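PDB 1O67: hypothetical protein yiiM from Escherichia coli, which probably acts as a molybdenum-dependent MOSC-domain oxidoreductase on nitrogenous compounds, with pyridoxal phosphate binding also suggested by its family. Local coordinates for residues Arg67-Tyr72 against Trp156-Ile161; Trp118-Ile123 against Pro163-Ala168. The protein carries 1 engineered substitution. One frame throughout, in Å; residues are numbered along the deposited sequence.

Contact 1: Arg67-Tyr72 against Trp156-Ile161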
ATOM      1  N   ARG A  67      -1.520   6.211  -7.310  1.00 46.93           N
ATOM      2  CA  ARG A  67      -2.364   5.683  -6.268  1.00 45.84           C
ATOM      3  C   ARG A  67      -3.681   5.116  -6.768  1.00 43.01           C
ATOM      4  O   ARG A  67      -4.704   5.118  -6.058  1.00 43.87           O
ATOM      5  CB  ARG A  67      -2.641   6.791  -5.223  1.00 51.96           C
ATOM      6  CG  ARG A  67      -1.404   7.273  -4.493  1.00 59.52           C
ATOM      7  CD  ARG A  67      -1.654   8.506  -3.641  1.00 66.18           C
ATOM      8  NE  ARG A  67      -0.642   8.651  -2.589  1.00 71.18           N
ATOM      9  CZ  ARG A  67      -0.723   9.510  -1.577  1.00 72.74           C
ATOM     10  NH1 ARG A  67      -1.772  10.318  -1.460  1.00 73.48           N
ATOM     11  NH2 ARG A  67       0.243   9.566  -0.667  1.00 72.97           N
ATOM     12  N   ALA A  68      -3.709   4.541  -7.960  1.00 38.82           N
ATOM     13  CA  ALA A  68      -4.933   4.009  -8.525  1.00 34.23           C
ATOM     14  C   ALA A  68      -5.458   2.779  -7.815  1.00 33.21           C
ATOM     15  O   ALA A  68      -6.641   2.453  -7.935  1.00 33.94           O
ATOM     16  CB  ALA A  68      -4.675   3.695  -9.992  1.00 32.39           C
ATOM     17  N   LEU A  69      -4.625   1.991  -7.142  1.00 30.85           N
ATOM     18  CA  LEU A  69      -5.020   0.795  -6.451  1.00 25.53           C
ATOM     19  C   LEU A  69      -4.410   0.675  -5.055  1.00 24.07           C
ATOM     20  O   LEU A  69      -3.213   0.881  -4.868  1.00 22.66           O
ATOM     21  CB  LEU A  69      -4.528  -0.455  -7.205  1.00 22.38           C
ATOM     22  CG  LEU A  69      -5.388  -0.940  -8.356  1.00 21.05           C
ATOM     23  CD1 LEU A  69      -4.652  -2.025  -9.134  1.00 18.33           C
ATOM     24  CD2 LEU A  69      -6.745  -1.396  -7.845  1.00 14.63           C
ATOM     25  N   CYS A  70      -5.238   0.167  -4.140  1.00 22.40           N
ATOM     26  CA  CYS A  70      -4.778  -0.008  -2.773  1.00 23.01           C
ATOM     27  C   CYS A  70      -4.699  -1.472  -2.365  1.00 22.32           C
ATOM     28  O   CYS A  70      -5.537  -2.294  -2.754  1.00 22.82           O
ATOM     29  CB  CYS A  70      -5.660   0.811  -1.824  1.00 21.70           C
ATOM     30  SG  CYS A  70      -5.037   0.823  -0.112  1.00 28.60           S
ATOM     31  N   HIS A  71      -3.703  -1.815  -1.548  1.00 21.01           N
ATOM     32  CA  HIS A  71      -3.555  -3.176  -1.083  1.00 21.80           C
ATOM     33  C   HIS A  71      -3.374  -3.230   0.423  1.00 22.23           C
ATOM     34  O   HIS A  71      -2.604  -2.499   1.026  1.00 24.59           O
ATOM     35  CB  HIS A  71      -2.388  -3.869  -1.775  1.00 23.52           C
ATOM     36  CG  HIS A  71      -2.381  -5.365  -1.789  1.00 25.70           C
ATOM     37  ND1 HIS A  71      -2.065  -6.085  -2.930  1.00 24.80           N
ATOM     38  CD2 HIS A  71      -2.605  -6.294  -0.822  1.00 25.06           C
ATOM     39  CE1 HIS A  71      -2.105  -7.373  -2.666  1.00 25.36           C
ATOM     40  NE2 HIS A  71      -2.434  -7.539  -1.399  1.00 24.99           N
ATOM     41  N   TYR A  72      -4.041  -4.170   1.061  1.00 23.16           N
ATOM     42  CA  TYR A  72      -3.910  -4.417   2.486  1.00 22.44           C
ATOM     43  C   TYR A  72      -3.923  -5.926   2.736  1.00 22.98           C
ATOM     44  O   TYR A  72      -4.831  -6.619   2.271  1.00 22.58           O
ATOM     45  CB  TYR A  72      -5.038  -3.724   3.269  1.00 21.00           C
ATOM     46  CG  TYR A  72      -4.602  -3.553   4.712  1.00 19.53           C
ATOM     47  CD1 TYR A  72      -3.625  -2.604   5.020  1.00 17.48           C
ATOM     48  CD2 TYR A  72      -5.121  -4.358   5.720  1.00 17.73           C
ATOM     49  CE1 TYR A  72      -3.196  -2.426   6.321  1.00 16.66           C
ATOM     50  CE2 TYR A  72      -4.699  -4.165   7.041  1.00 17.69           C
ATOM     51  CZ  TYR A  72      -3.740  -3.224   7.315  1.00 18.73           C
ATOM     52  OH  TYR A  72      -3.276  -3.086   8.609  1.00 22.00           O
ATOM     53  N   TRP A 156       0.073  -1.050   0.803  1.00 20.79           N
ATOM     54  CA  TRP A 156       0.795  -0.289  -0.216  1.00 19.83           C
ATOM     55  C   TRP A 156      -0.095   0.051  -1.397  1.00 19.80           C
ATOM     56  O   TRP A 156      -1.202  -0.466  -1.475  1.00 19.90           O
ATOM     57  CB  TRP A 156       2.024  -1.068  -0.682  1.00 19.43           C
ATOM     58  CG  TRP A 156       1.759  -2.446  -1.198  1.00 17.69           C
ATOM     59  CD1 TRP A 156       1.487  -2.759  -2.504  1.00 19.59           C
ATOM     60  CD2 TRP A 156       1.706  -3.672  -0.478  1.00 18.14           C
ATOM     61  NE1 TRP A 156       1.274  -4.105  -2.635  1.00 21.34           N
ATOM     62  CE2 TRP A 156       1.417  -4.697  -1.407  1.00 20.26           C
ATOM     63  CE3 TRP A 156       1.876  -4.039   0.863  1.00 18.57           C
ATOM     64  CZ2 TRP A 156       1.292  -6.033  -1.036  1.00 19.40           C
ATOM     65  CZ3 TRP A 156       1.748  -5.366   1.237  1.00 17.51           C
ATOM     66  CH2 TRP A 156       1.451  -6.355   0.286  1.00 17.32           C
ATOM     67  N   LEU A 157       0.374   0.903  -2.306  1.00 20.61           N
ATOM     68  CA  LEU A 157      -0.375   1.307  -3.488  1.00 19.59           C
ATOM     69  C   LEU A 157       0.358   0.928  -4.784  1.00 19.90           C
ATOM     70  O   LEU A 157       1.565   0.673  -4.792  1.00 17.28           O
ATOM     71  CB  LEU A 157      -0.607   2.818  -3.479  1.00 19.58           C
ATOM     72  CG  LEU A 157      -1.217   3.409  -2.192  1.00 23.29           C
ATOM     73  CD1 LEU A 157      -1.073   4.909  -2.132  1.00 21.91           C
ATOM     74  CD2 LEU A 157      -2.701   3.052  -2.087  1.00 22.20           C
ATOM     75  N   TYR A 158      -0.414   0.776  -5.861  1.00 20.22           N
ATOM     76  CA  TYR A 158       0.072   0.506  -7.172  1.00 21.02           C
ATOM     77  C   TYR A 158      -0.358   1.639  -8.138  1.00 21.93           C
ATOM     78  O   TYR A 158      -1.414   2.237  -8.024  1.00 23.45           O
ATOM     79  CB  TYR A 158      -0.483  -0.738  -7.873  1.00 20.70           C
ATOM     80  CG  TYR A 158      -0.445  -2.037  -7.116  1.00 20.08           C
ATOM     81  CD1 TYR A 158      -1.466  -2.357  -6.253  1.00 19.98           C
ATOM     82  CD2 TYR A 158       0.605  -2.940  -7.260  1.00 20.16           C
ATOM     83  CE1 TYR A 158      -1.462  -3.538  -5.524  1.00 20.70           C
ATOM     84  CE2 TYR A 158       0.631  -4.123  -6.541  1.00 20.91           C
ATOM     85  CZ  TYR A 158      -0.405  -4.417  -5.674  1.00 20.25           C
ATOM     86  OH  TYR A 158      -0.420  -5.571  -4.964  1.00 19.44           O
ATOM     87  N   SER A 159       0.488   1.824  -9.113  1.00 22.59           N
ATOM     88  CA  SER A 159       0.190   2.698 -10.240  1.00 23.44           C
ATOM     89  C   SER A 159      -0.150   1.708 -11.367  1.00 23.74           C
ATOM     90  O   SER A 159       0.449   0.622 -11.343  1.00 24.39           O
ATOM     91  CB  SER A 159       1.426   3.510 -10.596  1.00 23.67           C
ATOM     92  OG  SER A 159       2.203   2.790 -11.506  1.00 26.67           O
ATOM     93  N   VAL A 160      -1.057   1.987 -12.263  1.00 23.82           N
ATOM     94  CA  VAL A 160      -1.375   1.025 -13.330  1.00 24.62           C
ATOM     95  C   VAL A 160      -0.442   1.158 -14.510  1.00 26.33           C
ATOM     96  O   VAL A 160      -0.551   2.136 -15.254  1.00 27.13           O
ATOM     97  CB  VAL A 160      -2.855   1.207 -13.736  1.00 24.37           C
ATOM     98  CG1 VAL A 160      -3.186   0.581 -15.068  1.00 18.62           C
ATOM     99  CG2 VAL A 160      -3.729   0.649 -12.594  1.00 21.57           C
ATOM    100  N   ILE A 161       0.429   0.178 -14.794  1.00 26.40           N
ATOM    101  CA  ILE A 161       1.342   0.245 -15.922  1.00 25.50           C
ATOM    102  C   ILE A 161       0.648  -0.010 -17.248  1.00 26.56           C
ATOM    103  O   ILE A 161       1.097   0.427 -18.311  1.00 26.38           O
ATOM    104  CB  ILE A 161       2.495  -0.767 -15.754  1.00 25.31           C
ATOM    105  CG1 ILE A 161       3.259  -0.479 -14.460  1.00 25.53           C
ATOM    106  CG2 ILE A 161       3.433  -0.737 -16.951  1.00 23.22           C
ATOM    107  CD1 ILE A 161       3.963   0.866 -14.435  1.00 21.50           C
TER
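Leu69, Cys70 and His71 pair with Tyr158, Leu157 and Trp156 as neighbouring antiparallel strands in the mixed, curled sheet of the MOSC domain, close to the centre of the chain. The strand axes approach to 4.8 Å, and backbone bonds join the hydrogen-bonded pairs: Tyr158 N gives to Leu69 O at 3.0 Å, while His71 N bonds Trp156 O at 2.8 Å and Trp156 N bonds His71 O. The return bond from Leu69 N to Tyr158 O is weak, at the place where Ala68 and Leu69 both face Tyr158 in a classic beta bulge.

The character of the contact lies in an aromatic cluster on one face. The ring of His71 forms an offset stack with the six-membered ring of Trp156, centroids 4.6 Å apart and planes at 25°; His71 CB sits over the indole's five-membered ring in a CH-pi contact. Trp156 CG stands between its own backbone N and carbonyl carbon (chi1 56°), a setting that lays the indole alongside the imidazole. At the imidazole edge, His71 ND1 and Tyr158 OH share a hydrogen bond of 2.7 Å, and Trp156 NE1 donates weakly to the same hydroxyl. On the other face Leu157 spreads its branches: CD1 packs against Arg67 CG, and Leu157 CD2 lies 3.7 Å from Cys70 CB.

Since Thr102 OG1 bonds His71 NE2, both ring nitrogens are engaged: the stack and the two polar partners together probably fix the tilt and rotation of the imidazole, so that a buried polar ring is satisfied within an aromatic core.

Contact 2: Trp118-Ile123 against Pro163-Ala168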
ATOM      1  N   TRP A 118      -1.969  -8.869 -13.813  1.00 27.99           N
ATOM      2  CA  TRP A 118      -3.276  -9.225 -13.244  1.00 28.24           C
ATOM      3  C   TRP A 118      -4.259  -9.321 -14.410  1.00 29.07           C
ATOM      4  O   TRP A 118      -4.576  -8.310 -15.057  1.00 28.16           O
ATOM      5  CB  TRP A 118      -3.703  -8.263 -12.152  1.00 25.59           C
ATOM      6  CG  TRP A 118      -5.034  -8.528 -11.519  1.00 26.78           C
ATOM      7  CD1 TRP A 118      -5.639  -9.749 -11.379  1.00 25.80           C
ATOM      8  CD2 TRP A 118      -5.924  -7.581 -10.908  1.00 26.12           C
ATOM      9  NE1 TRP A 118      -6.838  -9.619 -10.740  1.00 26.48           N
ATOM     10  CE2 TRP A 118      -7.048  -8.296 -10.450  1.00 27.32           C
ATOM     11  CE3 TRP A 118      -5.881  -6.199 -10.715  1.00 25.49           C
ATOM     12  CZ2 TRP A 118      -8.134  -7.693  -9.807  1.00 28.15           C
ATOM     13  CZ3 TRP A 118      -6.958  -5.588 -10.088  1.00 29.07           C
ATOM     14  CH2 TRP A 118      -8.063  -6.331  -9.637  1.00 30.56           C
ATOM     15  N   GLY A 119      -4.695 -10.552 -14.710  1.00 29.29           N
ATOM     16  CA  GLY A 119      -5.600 -10.733 -15.870  1.00 29.76           C
ATOM     17  C   GLY A 119      -4.880 -10.121 -17.074  1.00 30.85           C
ATOM     18  O   GLY A 119      -3.720 -10.480 -17.312  1.00 31.60           O
ATOM     19  N   GLU A 120      -5.450  -9.115 -17.734  1.00 31.63           N
ATOM     20  CA  GLU A 120      -4.737  -8.502 -18.857  1.00 32.00           C
ATOM     21  C   GLU A 120      -4.006  -7.213 -18.498  1.00 31.14           C
ATOM     22  O   GLU A 120      -3.465  -6.578 -19.406  1.00 31.30           O
ATOM     23  CB  GLU A 120      -5.689  -8.176 -19.995  1.00 34.30           C
ATOM     24  CG  GLU A 120      -6.497  -9.326 -20.538  1.00 40.64           C
ATOM     25  CD  GLU A 120      -7.445  -8.876 -21.638  1.00 47.37           C
ATOM     26  OE1 GLU A 120      -7.780  -7.662 -21.705  1.00 49.84           O
ATOM     27  OE2 GLU A 120      -7.846  -9.747 -22.443  1.00 51.32           O
ATOM     28  N   ALA A 121      -3.944  -6.800 -17.240  1.00 30.30           N
ATOM     29  CA  ALA A 121      -3.308  -5.527 -16.914  1.00 28.86           C
ATOM     30  C   ALA A 121      -1.935  -5.703 -16.295  1.00 27.28           C
ATOM     31  O   ALA A 121      -1.635  -6.810 -15.841  1.00 28.04           O
ATOM     32  CB  ALA A 121      -4.191  -4.775 -15.879  1.00 27.30           C
ATOM     33  N   LEU A 122      -1.150  -4.641 -16.304  1.00 24.82           N
ATOM     34  CA  LEU A 122       0.142  -4.638 -15.628  1.00 23.94           C
ATOM     35  C   LEU A 122       0.094  -3.581 -14.521  1.00 24.75           C
ATOM     36  O   LEU A 122      -0.380  -2.442 -14.694  1.00 24.15           O
ATOM     37  CB  LEU A 122       1.295  -4.446 -16.582  1.00 21.84           C
ATOM     38  CG  LEU A 122       1.585  -5.582 -17.576  1.00 22.50           C
ATOM     39  CD1 LEU A 122       2.567  -5.090 -18.630  1.00 19.63           C
ATOM     40  CD2 LEU A 122       2.178  -6.805 -16.884  1.00 19.19           C
ATOM     41  N   ILE A 123       0.494  -3.963 -13.299  1.00 23.56           N
ATOM     42  CA  ILE A 123       0.453  -2.969 -12.200  1.00 22.32           C
ATOM     43  C   ILE A 123       1.825  -2.960 -11.528  1.00 21.48           C
ATOM     44  O   ILE A 123       2.494  -3.981 -11.537  1.00 19.11           O
ATOM     45  CB  ILE A 123      -0.663  -3.249 -11.181  1.00 19.95           C
ATOM     46  CG1 ILE A 123      -0.513  -4.660 -10.567  1.00 21.36           C
ATOM     47  CG2 ILE A 123      -2.052  -3.167 -11.802  1.00 17.33           C
ATOM     48  CD1 ILE A 123      -1.490  -4.936  -9.441  1.00 20.01           C
ATOM     49  N   PRO A 163      -3.562  -0.742 -18.593  1.00 30.14           N
ATOM     50  CA  PRO A 163      -4.964  -0.984 -18.288  1.00 31.33           C
ATOM     51  C   PRO A 163      -5.451  -2.231 -18.986  1.00 32.85           C
ATOM     52  O   PRO A 163      -4.695  -2.739 -19.816  1.00 34.91           O
ATOM     53  CB  PRO A 163      -5.674   0.274 -18.730  1.00 30.07           C
ATOM     54  CG  PRO A 163      -4.745   0.951 -19.676  1.00 30.41           C
ATOM     55  CD  PRO A 163      -3.357   0.598 -19.221  1.00 30.18           C
ATOM     56  N   GLY A 164      -6.625  -2.745 -18.672  1.00 34.17           N
ATOM     57  CA  GLY A 164      -7.155  -3.941 -19.301  1.00 34.91           C
ATOM     58  C   GLY A 164      -8.156  -4.666 -18.413  1.00 36.17           C
ATOM     59  O   GLY A 164      -8.450  -4.237 -17.294  1.00 36.70           O
ATOM     60  N   LYS A 165      -8.764  -5.736 -18.935  1.00 37.15           N
ATOM     61  CA  LYS A 165      -9.723  -6.503 -18.154  1.00 37.99           C
ATOM     62  C   LYS A 165      -8.963  -7.294 -17.079  1.00 38.42           C
ATOM     63  O   LYS A 165      -7.880  -7.815 -17.359  1.00 38.37           O
ATOM     64  CB  LYS A 165     -10.498  -7.510 -18.992  1.00 41.99           C
ATOM     65  CG  LYS A 165     -10.940  -7.015 -20.357  1.00 48.04           C
ATOM     66  CD  LYS A 165     -12.178  -7.778 -20.838  1.00 50.90           C
ATOM     67  CE  LYS A 165     -13.017  -6.893 -21.753  1.00 53.96           C
ATOM     68  NZ  LYS A 165     -14.452  -6.832 -21.328  1.00 54.44           N
ATOM     69  N   VAL A 166      -9.524  -7.297 -15.890  1.00 38.01           N
ATOM     70  CA  VAL A 166      -9.013  -8.014 -14.742  1.00 37.84           C
ATOM     71  C   VAL A 166     -10.195  -8.754 -14.100  1.00 39.29           C
ATOM     72  O   VAL A 166     -11.343  -8.556 -14.527  1.00 38.54           O
ATOM     73  CB  VAL A 166      -8.421  -7.097 -13.662  1.00 36.63           C
ATOM     74  CG1 VAL A 166      -7.116  -6.473 -14.105  1.00 35.91           C
ATOM     75  CG2 VAL A 166      -9.438  -6.034 -13.257  1.00 36.13           C
ATOM     76  N   SER A 167      -9.926  -9.528 -13.038  1.00 39.41           N
ATOM     77  CA  SER A 167     -11.067 -10.223 -12.429  1.00 39.49           C
ATOM     78  C   SER A 167     -10.778 -10.810 -11.071  1.00 39.08           C
ATOM     79  O   SER A 167      -9.659 -11.216 -10.762  1.00 38.76           O
ATOM     80  CB  SER A 167     -11.511 -11.330 -13.405  1.00 39.80           C
ATOM     81  OG  SER A 167     -12.021 -12.431 -12.667  1.00 41.66           O
ATOM     82  N   ALA A 168     -11.839 -10.989 -10.281  1.00 39.06           N
ATOM     83  CA  ALA A 168     -11.708 -11.589  -8.957  1.00 40.20           C
ATOM     84  C   ALA A 168     -11.307 -13.060  -9.009  1.00 40.62           C
ATOM     85  O   ALA A 168     -11.005 -13.621  -7.958  1.00 41.18           O
ATOM     86  CB  ALA A 168     -12.997 -11.408  -8.177  1.00 39.46           C
TER
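Val166 sits over one face of the Trp118 indole, and this CH-pi contact is the centre of the junction between a tight turn and a crossing strand. Val166 CB stands 3.7 Å from the centroid of the six-membered ring, only 11° off its normal. Its two methyls divide the surface: Val166 CG1 reaches back to Trp118 CD2, 3.6 Å away, and also meets Ala121 CB, whereas Val166 CG2 lies over the far rim near Trp118 CH2. The valine and tryptophan side chains cross at about a right angle.

Two hydrogen bonds flank this apolar patch. Glu120 N points almost straight down the carbonyl of Lys165, 2.8 Å from its O (N-H...O angle 163°). Trp118 NE1 gives to Ser167 O at 3.2 Å, approaching from above the carbonyl plane, and bonds Ala170 O weakly as well. With CG anti to the backbone nitrogen (chi1 179°), the indole is carried toward strand 164-167, and NE1 reaches the Ser167 carbonyl.

The next shell is the type II' turn from Trp118 to Ala121, closed by backbone bonds in both directions between its ends. Gly119, with its positive phi in the turn, lets the backbones approach to 4.5 Å between its CA and Val166 CA. Near the exposed rim, the Glu120 and Lys165 side chains run alongside each other, Glu120 OE1 against Lys165 CG, while Lys165 NZ makes a long, weak ion pair with Glu43.

Strand 121-128 thus passes strand 164-167 at 79° instead of pairing with it. Strand 164-167 is the outer member of a small antiparallel sheet, bonded to strand 43-47, whose Leu46 touches Trp118, Ala121 and Val166; Val19 of strand 14-22 also packs on the indole.

How the contacts relate
Taken together, the pair illustrates how one corner in the chain can serve two sheets. Strand 156-160 of contact 1 turns at Ile161 and the chain continues into strand 164-167 of contact 2, leaving the mixed sheet for the small antiparallel one. Strand 121-128 ties the two together: it pairs with 156-160 in the mixed sheet, and its start crosses 164-167. The centres lie about 13 Å apart, yet the contacts touch: Ile123 CD1 meets Tyr158 CD2 at 3.6 Å, and Ile123 CG2 lies 3.9 Å from Leu69 CD1. The centre of contact 1 is about 6 Å from that of the chain, and the centre of contact 2 about 18 Å; both belong to the MOSC domain.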